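Local coordinates for protein Crov588 (PDB 6NYR) that is of unknown function but folds as a leucine-rich-repeat protein whose FNIP repeats curl into a circular solenoid, at residues Gly215-Gln220 with Gly237-Gln242; Tyr255-Arg260 with His277-Asn282; Asn445-Ser450 with Val468-Leu473. All blocks are in the same frame, centred on the assembly; numbering follows the deposited sequence.

Interaction 1 of 3, residues Gly215-Gln220 with Gly237-Gln242; sequences GWYFNQ and GRNFNQ
With CG anti to the backbone N (chi1 -167°), Asn-219 extends its amide across to the following coil, and a bend at chi2 in Gln-242 brings a second amide to meet it, the two side chains crossing at about a right angle. Asn-219 OD1 is gripped twice, by the backbone Asn-241 N at 2.9 Å and by Gln-242 NE2 at 3.3 Å. Both donors lie above the carbonyl plane of Asn-219 and off its lone pairs. The pattern is a ladder: Asn-197 OD1 accepts from Asn-219 N one coil earlier, and Asn-241 OD1 accepts from Asn-263 N one coil later. Trp-216 and Arg-238, each with CG anti to its backbone N, run side by side. Arg-238 CD sits over one indole face, 3.4 Å from the centroid of the six-membered ring of Trp-216, and the guanidinium plane is tilted only 10° from the indole. Arg-238 NH1 donates to Asn-239 OD1 at 2.8 Å, which orients the guanidinium. One water donates to Gly-215 O and Phe-218 O and accepts weakly from Gly-237 N and Phe-240 N. One backbone bond (Asn-239 N to Trp-216 O, 2.9 Å), the shared Asn-219 acceptor, this water and the Arg-Trp contact together join the coils.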
loop_
_atom_site.group_PDB
_atom_site.type_symbol
_atom_site.label_atom_id
_atom_site.label_comp_id
_atom_site.label_asym_id
_atom_site.label_seq_id
_atom_site.Cartn_x
_atom_site.Cartn_y
_atom_site.Cartn_z
ATOM N N GLY A 215 -22.661 -7.365 -10.854
ATOM C CA GLY A 215 -22.283 -7.979 -9.602
ATOM C C GLY A 215 -22.423 -9.487 -9.573
ATOM O O GLY A 215 -22.669 -10.132 -10.597
ATOM N N TRP A 216 -22.315 -10.041 -8.364
ATOM C CA TRP A 216 -22.188 -11.476 -8.147
ATOM C C TRP A 216 -23.149 -12.312 -8.978
ATOM O O TRP A 216 -22.722 -13.204 -9.718
ATOM C CB TRP A 216 -22.396 -11.737 -6.651
ATOM C CG TRP A 216 -22.091 -13.106 -6.141
ATOM C CD1 TRP A 216 -22.853 -14.229 -6.282
ATOM C CD2 TRP A 216 -20.958 -13.486 -5.357
ATOM N NE1 TRP A 216 -22.253 -15.289 -5.652
ATOM C CE2 TRP A 216 -21.089 -14.860 -5.073
ATOM C CE3 TRP A 216 -19.840 -12.801 -4.870
ATOM C CZ2 TRP A 216 -20.140 -15.561 -4.330
ATOM C CZ3 TRP A 216 -18.899 -13.498 -4.135
ATOM C CH2 TRP A 216 -19.055 -14.862 -3.871
ATOM N N TYR A 217 -24.449 -12.050 -8.867
ATOM C CA TYR A 217 -25.436 -12.987 -9.388
ATOM C C TYR A 217 -25.910 -12.677 -10.803
ATOM O O TYR A 217 -26.672 -13.475 -11.364
ATOM C CB TYR A 217 -26.661 -13.057 -8.456
ATOM C CG TYR A 217 -26.409 -13.830 -7.176
ATOM C CD1 TYR A 217 -26.478 -15.220 -7.152
ATOM C CD2 TYR A 217 -26.102 -13.173 -5.991
ATOM C CE1 TYR A 217 -26.238 -15.927 -5.993
ATOM C CE2 TYR A 217 -25.868 -13.876 -4.824
ATOM C CZ TYR A 217 -25.937 -15.252 -4.829
ATOM O OH TYR A 217 -25.702 -15.951 -3.667
ATOM N N PHE A 218 -25.496 -11.565 -11.404
ATOM C CA PHE A 218 -25.995 -11.251 -12.734
ATOM C C PHE A 218 -25.596 -12.343 -13.721
ATOM O O PHE A 218 -24.410 -12.650 -13.878
ATOM C CB PHE A 218 -25.470 -9.913 -13.234
ATOM C CG PHE A 218 -25.951 -9.575 -14.619
ATOM C CD1 PHE A 218 -27.219 -9.046 -14.819
ATOM C CD2 PHE A 218 -25.149 -9.810 -15.722
ATOM C CE1 PHE A 218 -27.666 -8.744 -16.090
ATOM C CE2 PHE A 218 -25.591 -9.509 -16.996
ATOM C CZ PHE A 218 -26.852 -8.977 -17.178
ATOM N N ASN A 219 -26.589 -12.921 -14.396
ATOM C CA ASN A 219 -26.315 -13.961 -15.381
ATOM C C ASN A 219 -27.436 -14.041 -16.410
ATOM O O ASN A 219 -28.080 -15.085 -16.555
ATOM C CB ASN A 219 -26.125 -15.316 -14.700
ATOM C CG ASN A 219 -25.532 -16.354 -15.634
ATOM O OD1 ASN A 219 -24.968 -16.018 -16.676
ATOM N ND2 ASN A 219 -25.645 -17.618 -15.261
ATOM N N GLN A 220 -27.666 -12.947 -17.129
ATOM C CA GLN A 220 -28.643 -12.896 -18.205
ATOM C C GLN A 220 -27.919 -12.610 -19.511
ATOM O O GLN A 220 -26.872 -11.956 -19.522
ATOM C CB GLN A 220 -29.695 -11.808 -17.961
ATOM C CG GLN A 220 -30.499 -11.984 -16.691
ATOM C CD GLN A 220 -31.385 -13.212 -16.725
ATOM O OE1 GLN A 220 -31.989 -13.533 -17.750
ATOM N NE2 GLN A 220 -31.464 -13.911 -15.598
ATOM N N GLY A 237 -19.746 -9.771 -13.356
ATOM C CA GLY A 237 -19.637 -10.288 -12.013
ATOM C C GLY A 237 -19.319 -11.773 -11.976
ATOM O O GLY A 237 -19.061 -12.417 -12.995
ATOM N N ARG A 238 -19.345 -12.317 -10.758
ATOM C CA ARG A 238 -18.893 -13.685 -10.537
ATOM C C ARG A 238 -19.598 -14.663 -11.468
ATOM O O ARG A 238 -18.953 -15.478 -12.138
ATOM C CB ARG A 238 -19.119 -14.071 -9.074
ATOM C CG ARG A 238 -18.524 -15.413 -8.682
ATOM C CD ARG A 238 -19.068 -15.889 -7.344
ATOM N NE ARG A 238 -18.548 -17.203 -6.971
ATOM C CZ ARG A 238 -19.123 -18.368 -7.255
ATOM N NH1 ARG A 238 -20.261 -18.418 -7.927
ATOM N NH2 ARG A 238 -18.549 -19.492 -6.857
ATOM N N ASN A 239 -20.928 -14.607 -11.512
ATOM C CA ASN A 239 -21.723 -15.674 -12.098
ATOM C C ASN A 239 -22.037 -15.495 -13.578
ATOM O O ASN A 239 -22.595 -16.416 -14.185
ATOM C CB ASN A 239 -23.049 -15.811 -11.339
ATOM C CG ASN A 239 -22.877 -16.416 -9.963
ATOM O OD1 ASN A 239 -21.767 -16.745 -9.548
ATOM N ND2 ASN A 239 -23.981 -16.544 -9.233
ATOM N N PHE A 240 -21.725 -14.347 -14.176
ATOM C CA PHE A 240 -22.072 -14.161 -15.578
ATOM C C PHE A 240 -21.376 -15.210 -16.439
ATOM O O PHE A 240 -20.144 -15.307 -16.439
ATOM C CB PHE A 240 -21.697 -12.774 -16.077
ATOM C CG PHE A 240 -21.909 -12.608 -17.557
ATOM C CD1 PHE A 240 -23.162 -12.317 -18.063
ATOM C CD2 PHE A 240 -20.859 -12.790 -18.444
ATOM C CE1 PHE A 240 -23.359 -12.182 -19.428
ATOM C CE2 PHE A 240 -21.050 -12.659 -19.803
ATOM C CZ PHE A 240 -22.304 -12.354 -20.297
ATOM N N ASN A 241 -22.162 -15.979 -17.188
ATOM C CA ASN A 241 -21.625 -17.036 -18.034
ATOM C C ASN A 241 -22.580 -17.286 -19.203
ATOM O O ASN A 241 -23.130 -18.372 -19.383
ATOM C CB ASN A 241 -21.394 -18.310 -17.224
ATOM C CG ASN A 241 -20.509 -19.312 -17.948
ATOM O OD1 ASN A 241 -19.778 -18.951 -18.875
ATOM N ND2 ASN A 241 -20.573 -20.575 -17.534
ATOM N N GLN A 242 -22.799 -16.262 -20.022
ATOM C CA GLN A 242 -23.634 -16.375 -21.208
ATOM C C GLN A 242 -22.794 -16.129 -22.453
ATOM O O GLN A 242 -21.801 -15.397 -22.412
ATOM C CB GLN A 242 -24.798 -15.373 -21.184
ATOM C CG GLN A 242 -25.765 -15.592 -20.047
ATOM C CD GLN A 242 -26.488 -16.915 -20.160
ATOM O OE1 GLN A 242 -26.960 -17.288 -21.238
ATOM N NE2 GLN A 242 -26.559 -17.645 -19.054
HETATM O O HOH W 1 -22.482 -11.339 -13.036
HETATM O O HOH W 2 -26.991 -16.278 -10.597
#

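Interaction 2 of 3, residues Tyr255-Arg260 with His277-Asn282; sequences YLEFGR and HITFGN
Tyr-255 and His-277 form an offset stack, their rings 4.1 Å apart between centroids and their planes only 7° from parallel. Tyr-255 CZ sits over the middle of one imidazole face, whereas His-277 CG lies over the Tyr-255 ring nearer its rim, with His-277 CB approaching the same phenol face in a CH-pi contact. The two residues are paired in register on the same face of parallel strands, and both have CG anti to the carbonyl carbon, so their side chains leave in the same direction; Tyr-255 OH overhangs the imidazole, 3.4 Å from His-277 CE1. The pile continues, since the ring of His-299 stacks on that of His-277. A second aromatic pair, Phe-258 and Phe-280, is also nearly parallel but slid so far that the rings barely overlap; they touch mainly along Phe-258 CD2 to Phe-280 CD1, 3.7 Å. Phe-262 and Phe-284 stack on these two phenylalanines respectively.

Strands 255-257 and 277-279 run parallel in exact register. Leu-256 N donates to His-277 O at 3.0 Å, Thr-279 N to Leu-256 O at 2.9 Å, and Phe-258 N to Thr-279 O at 3.0 Å, the last bond almost straight at 171°. Beyond the strands, Gly-281 CA comes within 3.2 Å of Gly-259 O in a CA-H...O contact, a tight approach possible because Gly-281 has no side chain. Tyr-255, Glu-257, His-277 and Thr-279 occupy one face of the strands, while the buried Leu-256 and Ile-278 occupy the other and pack against leucines such as Leu-234 and Leu-300. This alternation, with aromatic on aromatic and aliphatic on aliphatic, the aliphatic ones turned into the core, is the signature of the parallel beta-strand lining on the concave surface of a leucine-rich-repeat solenoid.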
loop_
_atom_site.group_PDB
_atom_site.type_symbol
_atom_site.label_atom_id
_atom_site.label_comp_id
_atom_site.label_asym_id
_atom_site.label_seq_id
_atom_site.Cartn_x
_atom_site.Cartn_y
_atom_site.Cartn_z
ATOM N N TYR A 255 -12.137 -1.330 -22.203
ATOM C CA TYR A 255 -11.826 -2.220 -21.090
ATOM C C TYR A 255 -12.922 -3.271 -20.959
ATOM O O TYR A 255 -14.106 -2.928 -20.865
ATOM C CB TYR A 255 -11.703 -1.445 -19.768
ATOM C CG TYR A 255 -10.429 -0.644 -19.605
ATOM C CD1 TYR A 255 -10.101 0.365 -20.501
ATOM C CD2 TYR A 255 -9.565 -0.879 -18.540
ATOM C CE1 TYR A 255 -8.943 1.103 -20.353
ATOM C CE2 TYR A 255 -8.405 -0.143 -18.384
ATOM C CZ TYR A 255 -8.098 0.848 -19.294
ATOM O OH TYR A 255 -6.944 1.581 -19.140
ATOM N N LEU A 256 -12.527 -4.546 -20.929
ATOM C CA LEU A 256 -13.458 -5.660 -20.772
ATOM C C LEU A 256 -12.928 -6.595 -19.696
ATOM O O LEU A 256 -11.806 -7.099 -19.809
ATOM C CB LEU A 256 -13.640 -6.422 -22.088
ATOM C CG LEU A 256 -14.484 -7.696 -22.038
ATOM C CD1 LEU A 256 -15.956 -7.363 -21.802
ATOM C CD2 LEU A 256 -14.323 -8.535 -23.301
ATOM N N GLU A 257 -13.722 -6.821 -18.654
ATOM C CA GLU A 257 -13.337 -7.736 -17.588
ATOM C C GLU A 257 -14.449 -8.749 -17.355
ATOM O O GLU A 257 -15.603 -8.371 -17.126
ATOM C CB GLU A 257 -13.039 -6.992 -16.280
ATOM C CG GLU A 257 -12.741 -7.914 -15.105
ATOM C CD GLU A 257 -12.165 -7.177 -13.907
ATOM O OE1 GLU A 257 -12.002 -5.941 -13.989
ATOM O OE2 GLU A 257 -11.853 -7.835 -12.895
ATOM N N PHE A 258 -14.099 -10.031 -17.414
ATOM C CA PHE A 258 -15.018 -11.095 -17.051
ATOM C C PHE A 258 -14.824 -11.475 -15.586
ATOM O O PHE A 258 -13.759 -11.265 -15.001
ATOM C CB PHE A 258 -14.807 -12.328 -17.928
ATOM C CG PHE A 258 -15.146 -12.111 -19.371
ATOM C CD1 PHE A 258 -16.462 -12.112 -19.797
ATOM C CD2 PHE A 258 -14.144 -11.920 -20.304
ATOM C CE1 PHE A 258 -16.773 -11.915 -21.127
ATOM C CE2 PHE A 258 -14.446 -11.722 -21.638
ATOM C CZ PHE A 258 -15.765 -11.720 -22.051
ATOM N N GLY A 259 -15.867 -12.064 -15.007
ATOM C CA GLY A 259 -15.820 -12.552 -13.647
ATOM C C GLY A 259 -15.462 -14.025 -13.583
ATOM O O GLY A 259 -15.088 -14.656 -14.574
ATOM N N ARG A 260 -15.612 -14.585 -12.383
ATOM C CA ARG A 260 -15.132 -15.937 -12.119
ATOM C C ARG A 260 -15.632 -16.943 -13.151
ATOM O O ARG A 260 -14.838 -17.686 -13.741
ATOM C CB ARG A 260 -15.555 -16.363 -10.709
ATOM C CG ARG A 260 -15.169 -17.792 -10.353
ATOM C CD ARG A 260 -15.390 -18.084 -8.875
ATOM N NE ARG A 260 -14.987 -19.445 -8.534
ATOM C CZ ARG A 260 -15.746 -20.519 -8.731
ATOM N NH1 ARG A 260 -16.952 -20.392 -9.262
ATOM N NH2 ARG A 260 -15.299 -21.718 -8.393
ATOM N N HIS A 277 -7.759 -3.370 -23.181
ATOM C CA HIS A 277 -7.542 -4.183 -21.992
ATOM C C HIS A 277 -8.586 -5.287 -21.905
ATOM O O HIS A 277 -9.792 -5.013 -21.934
ATOM C CB HIS A 277 -7.598 -3.331 -20.718
ATOM C CG HIS A 277 -6.494 -2.327 -20.606
ATOM N ND1 HIS A 277 -6.310 -1.313 -21.523
ATOM C CD2 HIS A 277 -5.510 -2.187 -19.687
ATOM C CE1 HIS A 277 -5.264 -0.589 -21.171
ATOM N NE2 HIS A 277 -4.760 -1.097 -20.062
ATOM N N ILE A 278 -8.123 -6.529 -21.795
ATOM C CA ILE A 278 -8.988 -7.680 -21.558
ATOM C C ILE A 278 -8.480 -8.429 -20.336
ATOM O O ILE A 278 -7.295 -8.771 -20.258
ATOM C CB ILE A 278 -9.044 -8.624 -22.775
ATOM C CG1 ILE A 278 -9.749 -7.932 -23.943
ATOM C CG2 ILE A 278 -9.747 -9.928 -22.419
ATOM C CD1 ILE A 278 -9.723 -8.713 -25.234
ATOM N N THR A 279 -9.376 -8.694 -19.393
ATOM C CA THR A 279 -9.089 -9.535 -18.240
ATOM C C THR A 279 -10.106 -10.665 -18.204
ATOM O O THR A 279 -11.312 -10.423 -18.321
ATOM C CB THR A 279 -9.139 -8.737 -16.937
ATOM O OG1 THR A 279 -8.111 -7.736 -16.950
ATOM C CG2 THR A 279 -8.936 -9.656 -15.734
ATOM N N PHE A 280 -9.620 -11.893 -18.071
ATOM C CA PHE A 280 -10.480 -13.055 -17.907
ATOM C C PHE A 280 -10.587 -13.406 -16.428
ATOM O O PHE A 280 -9.721 -13.066 -15.617
ATOM C CB PHE A 280 -9.951 -14.264 -18.692
ATOM C CG PHE A 280 -10.164 -14.165 -20.174
ATOM C CD1 PHE A 280 -11.421 -14.360 -20.721
ATOM C CD2 PHE A 280 -9.106 -13.890 -21.020
ATOM C CE1 PHE A 280 -11.621 -14.271 -22.085
ATOM C CE2 PHE A 280 -9.297 -13.803 -22.390
ATOM C CZ PHE A 280 -10.557 -13.994 -22.922
ATOM N N GLY A 281 -11.670 -14.108 -16.088
ATOM C CA GLY A 281 -11.888 -14.570 -14.736
ATOM C C GLY A 281 -11.272 -15.937 -14.506
ATOM O O GLY A 281 -10.630 -16.522 -15.376
ATOM N N ASN A 282 -11.496 -16.451 -13.296
ATOM C CA ASN A 282 -10.810 -17.664 -12.865
ATOM C C ASN A 282 -11.070 -18.834 -13.809
ATOM O O ASN A 282 -10.146 -19.588 -14.135
ATOM C CB ASN A 282 -11.240 -18.027 -11.443
ATOM C CG ASN A 282 -10.237 -18.919 -10.742
ATOM O OD1 ASN A 282 -10.014 -20.058 -11.148
ATOM N ND2 ASN A 282 -9.638 -18.409 -9.672
HETATM O O HOH W 3 -9.156 -5.621 -18.351
#

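Interaction 3 of 3, residues Asn445-Ser450 with Val468-Leu473; sequences NVLPDS and VLPNSL
The ring of Pro-470 is the bump of this contact, and the backbone of 447-449 with the base of the Leu-447 side chain is the hollow that receives it. Pro-470 CB presses against Pro-448 O at 3.0 Å and Asp-449 CA at 3.5 Å, while Pro-470 CD rests on Leu-447 CB at 3.7 Å. Leu-447, its CG anti to the carbonyl carbon, crosses the proline obliquely and pushes CD1 into the notch between Val-468 O, 3.7 Å away, and Leu-469 CD2, 4.0 Å away. Leu-447 and Leu-469 both reach on to Leu-454 of strand 453-455, so the groove merges with the buried core. At the solvent-exposed side, Asp-449 and Asn-471 lie side by side with their flat ends nearly parallel. Asp-449 OD1 accepts from the backbone Asn-471 N at 3.2 Å, met from above the carboxylate plane. A bond from Ser-472 N to Asp-449 O is weak and tentative, the position of that oxygen being less certain. Pro-470 to Leu-473 form a type I turn. Stacked copies of the recurring Leu-Pro-Asn/Asp-Ser-Leu sequence, each leading into the next strand, are characteristic of the FNIP repeats in this leucine-rich-repeat ring.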
loop_
_atom_site.group_PDB
_atom_site.type_symbol
_atom_site.label_atom_id
_atom_site.label_comp_id
_atom_site.label_asym_id
_atom_site.label_seq_id
_atom_site.Cartn_x
_atom_site.Cartn_y
_atom_site.Cartn_z
ATOM N N ASN A 445 35.927 -11.519 -10.142
ATOM C CA ASN A 445 35.549 -11.340 -11.542
ATOM C C ASN A 445 34.269 -12.089 -11.896
ATOM O O ASN A 445 34.027 -12.398 -13.070
ATOM C CB ASN A 445 36.687 -11.752 -12.477
ATOM C CG ASN A 445 37.930 -10.895 -12.293
ATOM O OD1 ASN A 445 38.978 -11.388 -11.871
ATOM N ND2 ASN A 445 37.812 -9.604 -12.588
ATOM N N VAL A 446 33.450 -12.389 -10.896
ATOM C CA VAL A 446 32.127 -12.969 -11.100
ATOM C C VAL A 446 31.049 -11.896 -11.078
ATOM O O VAL A 446 30.216 -11.819 -11.981
ATOM C CB VAL A 446 31.849 -14.055 -10.035
ATOM C CG1 VAL A 446 30.428 -14.596 -10.175
ATOM C CG2 VAL A 446 32.867 -15.181 -10.139
ATOM N N LEU A 447 31.053 -11.062 -10.043
ATOM C CA LEU A 447 30.085 -9.982 -9.936
ATOM C C LEU A 447 30.506 -8.829 -10.836
ATOM O O LEU A 447 31.629 -8.333 -10.701
ATOM C CB LEU A 447 29.986 -9.519 -8.494
ATOM C CG LEU A 447 29.585 -10.606 -7.497
ATOM C CD1 LEU A 447 29.719 -10.112 -6.067
ATOM C CD2 LEU A 447 28.160 -11.070 -7.771
ATOM N N PRO A 448 29.652 -8.381 -11.759
ATOM C CA PRO A 448 30.054 -7.276 -12.642
ATOM C C PRO A 448 30.255 -5.985 -11.867
ATOM O O PRO A 448 29.485 -5.652 -10.964
ATOM C CB PRO A 448 28.876 -7.159 -13.620
ATOM C CG PRO A 448 27.703 -7.736 -12.867
ATOM C CD PRO A 448 28.288 -8.860 -12.043
ATOM N N ASP A 449 31.310 -5.252 -12.234
ATOM C CA ASP A 449 31.629 -4.009 -11.543
ATOM C C ASP A 449 30.519 -2.975 -11.670
ATOM O O ASP A 449 30.476 -2.032 -10.873
ATOM C CB ASP A 449 32.947 -3.448 -12.079
ATOM C CG ASP A 449 34.157 -4.202 -11.552
ATOM O OD1 ASP A 449 34.194 -4.485 -10.337
ATOM O OD2 ASP A 449 35.062 -4.525 -12.350
ATOM N N SER A 450 29.612 -3.133 -12.639
ATOM C CA SER A 450 28.493 -2.207 -12.781
ATOM C C SER A 450 27.480 -2.349 -11.651
ATOM O O SER A 450 26.729 -1.405 -11.382
ATOM C CB SER A 450 27.796 -2.430 -14.126
ATOM O OG SER A 450 27.246 -3.734 -14.207
ATOM N N VAL A 468 36.319 -9.237 -4.737
ATOM C CA VAL A 468 35.148 -9.996 -5.157
ATOM C C VAL A 468 33.962 -9.076 -5.404
ATOM O O VAL A 468 33.265 -9.192 -6.415
ATOM C CB VAL A 468 34.805 -11.070 -4.100
ATOM C CG1 VAL A 468 33.446 -11.702 -4.405
ATOM C CG2 VAL A 468 35.893 -12.127 -4.039
ATOM N N LEU A 469 33.719 -8.152 -4.490
ATOM C CA LEU A 469 32.572 -7.263 -4.596
ATOM C C LEU A 469 32.831 -6.192 -5.651
ATOM O O LEU A 469 33.951 -5.683 -5.762
ATOM C CB LEU A 469 32.280 -6.612 -3.253
ATOM C CG LEU A 469 31.876 -7.569 -2.129
ATOM C CD1 LEU A 469 31.546 -6.782 -0.860
ATOM C CD2 LEU A 469 30.711 -8.458 -2.534
ATOM N N PRO A 470 31.823 -5.860 -6.454
ATOM C CA PRO A 470 32.039 -4.903 -7.546
ATOM C C PRO A 470 32.350 -3.505 -7.031
ATOM O O PRO A 470 32.010 -3.122 -5.908
ATOM C CB PRO A 470 30.714 -4.925 -8.322
ATOM C CG PRO A 470 29.713 -5.539 -7.394
ATOM C CD PRO A 470 30.472 -6.453 -6.479
ATOM N N ASN A 471 33.015 -2.732 -7.897
ATOM C CA ASN A 471 33.488 -1.407 -7.518
ATOM C C ASN A 471 32.348 -0.435 -7.258
ATOM O O ASN A 471 32.478 0.440 -6.395
ATOM C CB ASN A 471 34.403 -0.853 -8.613
ATOM C CG ASN A 471 35.540 -1.800 -8.961
ATOM O OD1 ASN A 471 35.800 -2.076 -10.133
ATOM N ND2 ASN A 471 36.225 -2.299 -7.940
ATOM N N SER A 472 31.238 -0.567 -7.976
ATOM C CA SER A 472 30.145 0.388 -7.890
ATOM C C SER A 472 29.137 0.060 -6.799
ATOM O O SER A 472 28.140 0.776 -6.669
ATOM C CB SER A 472 29.433 0.475 -9.245
ATOM O OG SER A 472 29.420 -0.792 -9.884
ATOM N N LEU A 473 29.373 -0.984 -6.009
ATOM C CA LEU A 473 28.385 -1.434 -5.037
ATOM C C LEU A 473 28.088 -0.351 -4.009
ATOM O O LEU A 473 28.998 0.157 -3.347
ATOM C CB LEU A 473 28.882 -2.692 -4.328
ATOM C CG LEU A 473 27.809 -3.554 -3.656
ATOM C CD1 LEU A 473 26.935 -4.219 -4.713
ATOM C CD2 LEU A 473 28.441 -4.590 -2.741
#

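Each contact joins successive coils of the solenoid, which repeat every 22 residues; in interaction 3 the packing is slightly out of step with the repeat. From the N terminus, interaction 1 joins the loops that follow strands 211-213 and 233-235. Interaction 2 then opens and pairs strands 255-257 and 277-279 together with the turns after them. The two are neighbours, with centres about 12 Å apart, and Arg-238 NH2 of interaction 1 lies 3.0 Å from Arg-260 NH1 of interaction 2, two like charges close together. Interaction 3 comes much later, its centre about 45 Å from that of interaction 2, and joins the loops leading into strands 453-455 and 475-477. The three follow in series, with no nesting or crossing.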